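PDB 1ZYL: stress response kinase A from Escherichia coli, which phosphorylates proteins, itself included, on serine and threonine with ATP and magnesium, and probably protects cells against stress linked to reactive oxygen species. Local coordinates for residues 112-117 against 202-207. Residues are numbered along the deposited sequence; the frame is centred on the assembly and turned at random.
Sequences RQFEAD and CHAGNI
Phe-114 packs against Ala-204 and Ile-207 in the C-terminal lobe of a protein-kinase-like fold, on the part of the catalytic loop just after the proposed proton acceptor Asp-201. Along 202-207, Ala-204 makes the first touch: its CB lies 4.2 Å from CD1 of the Phe-114 ring. Two backbone bonds coil the loop here, Asn-206 N to His-203 O and Ile-207 N to Ala-204 O, and the second ties together the two residues that meet the ring. Asn-206, an inferred magnesium ligand, bonds through ND2 to Asp-201 O. Ile-207 then opens strand 207-209, which pairs antiparallel with strand 112-113. The Ile-207 side chain meets the ring through two methyls: Ile-207 CG2 lies by CG and CD1 of Phe-114, and Ile-207 CD1 is 3.5 Å from Phe-114 CD2. With CG anti to the backbone N (chi1 164°), Phe-114 sends its ring between this loop and helix 119-136, where Gln-121 and Val-125 touch it. Cutting Phe-114 back to an alanine is likely to leave both Ile-207 methyls without their aromatic partner and to open a gap toward Val-125. Nearer the backbone, Phe-114 CB sits 3.2 Å from Ile-207 O.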
# COMPACT_ATOMS: atom_id res chain seq x y z
N ARG A 112 3.99 -19.50 -2.92
CA ARG A 112 3.92 -19.14 -4.33
C ARG A 112 3.22 -17.82 -4.62
O ARG A 112 2.80 -17.10 -3.71
CB ARG A 112 3.23 -20.24 -5.14
CG ARG A 112 4.09 -21.47 -5.43
CD ARG A 112 4.35 -22.31 -4.19
NE ARG A 112 3.13 -22.92 -3.68
CZ ARG A 112 3.07 -23.67 -2.58
NH1 ARG A 112 4.16 -23.90 -1.87
NH2 ARG A 112 1.91 -24.19 -2.19
N GLN A 113 3.11 -17.51 -5.91
CA GLN A 113 2.47 -16.29 -6.38
C GLN A 113 0.96 -16.44 -6.44
O GLN A 113 0.44 -17.33 -7.11
CB GLN A 113 3.02 -15.93 -7.76
CG GLN A 113 4.51 -15.60 -7.78
CD GLN A 113 5.33 -16.49 -8.71
OE1 GLN A 113 5.48 -17.70 -8.48
NE2 GLN A 113 5.87 -15.89 -9.77
N PHE A 114 0.25 -15.56 -5.73
CA PHE A 114 -1.21 -15.59 -5.70
C PHE A 114 -1.78 -15.31 -7.09
O PHE A 114 -1.38 -14.35 -7.75
CB PHE A 114 -1.74 -14.57 -4.69
CG PHE A 114 -3.21 -14.25 -4.85
CD1 PHE A 114 -3.63 -13.25 -5.72
CD2 PHE A 114 -4.17 -14.98 -4.16
CE1 PHE A 114 -4.98 -12.98 -5.89
CE2 PHE A 114 -5.53 -14.72 -4.33
CZ PHE A 114 -5.94 -13.72 -5.19
N GLU A 115 -2.72 -16.15 -7.50
CA GLU A 115 -3.36 -16.04 -8.81
C GLU A 115 -4.75 -15.41 -8.73
O GLU A 115 -5.73 -16.07 -8.37
CB GLU A 115 -3.46 -17.43 -9.44
CG GLU A 115 -2.15 -18.20 -9.42
CD GLU A 115 -2.32 -19.64 -9.86
OE1 GLU A 115 -1.31 -20.37 -9.90
OE2 GLU A 115 -3.47 -20.04 -10.16
N ALA A 116 -4.84 -14.13 -9.09
CA ALA A 116 -6.11 -13.41 -9.06
C ALA A 116 -7.09 -14.01 -10.05
O ALA A 116 -8.29 -13.73 -10.02
CB ALA A 116 -5.87 -11.93 -9.38
N ASP A 117 -6.56 -14.85 -10.94
CA ASP A 117 -7.37 -15.51 -11.95
C ASP A 117 -8.32 -16.50 -11.29
O ASP A 117 -9.54 -16.41 -11.42
CB ASP A 117 -6.47 -16.24 -12.94
CG ASP A 117 -6.46 -15.59 -14.31
OD1 ASP A 117 -5.68 -16.03 -15.17
OD2 ASP A 117 -7.24 -14.64 -14.51
N CYS A 202 -3.73 -3.45 -0.56
CA CYS A 202 -4.15 -4.81 -0.86
C CYS A 202 -4.43 -5.09 -2.32
O CYS A 202 -5.51 -4.81 -2.84
CB CYS A 202 -5.39 -5.16 -0.04
SG CYS A 202 -5.89 -6.88 -0.18
N HIS A 203 -3.45 -5.69 -2.97
CA HIS A 203 -3.54 -6.04 -4.38
C HIS A 203 -2.66 -7.28 -4.57
O HIS A 203 -1.72 -7.51 -3.79
CB HIS A 203 -3.03 -4.89 -5.25
CG HIS A 203 -1.56 -4.64 -5.12
ND1 HIS A 203 -0.61 -5.39 -5.79
CD2 HIS A 203 -0.87 -3.78 -4.34
CE1 HIS A 203 0.59 -4.99 -5.43
NE2 HIS A 203 0.47 -4.01 -4.55
N ALA A 204 -2.97 -8.07 -5.59
CA ALA A 204 -2.22 -9.29 -5.87
C ALA A 204 -0.77 -9.27 -5.40
O ALA A 204 -0.32 -10.16 -4.68
CB ALA A 204 -2.28 -9.58 -7.35
N GLY A 205 -0.02 -8.25 -5.80
CA GLY A 205 1.37 -8.18 -5.42
C GLY A 205 1.74 -8.50 -3.98
O GLY A 205 2.69 -9.23 -3.73
N ASN A 206 0.98 -7.94 -3.04
CA ASN A 206 1.26 -8.15 -1.62
C ASN A 206 0.51 -9.34 -1.02
O ASN A 206 0.23 -9.37 0.18
CB ASN A 206 0.92 -6.89 -0.82
CG ASN A 206 1.79 -5.73 -1.19
OD1 ASN A 206 3.02 -5.82 -1.15
ND2 ASN A 206 1.17 -4.61 -1.57
N ILE A 207 0.18 -10.31 -1.84
CA ILE A 207 -0.51 -11.47 -1.32
C ILE A 207 0.18 -12.74 -1.87
O ILE A 207 0.46 -12.84 -3.07
CB ILE A 207 -2.04 -11.39 -1.64
CG1 ILE A 207 -2.82 -12.42 -0.83
CG2 ILE A 207 -2.29 -11.64 -3.11
CD1 ILE A 207 -2.59 -13.84 -1.27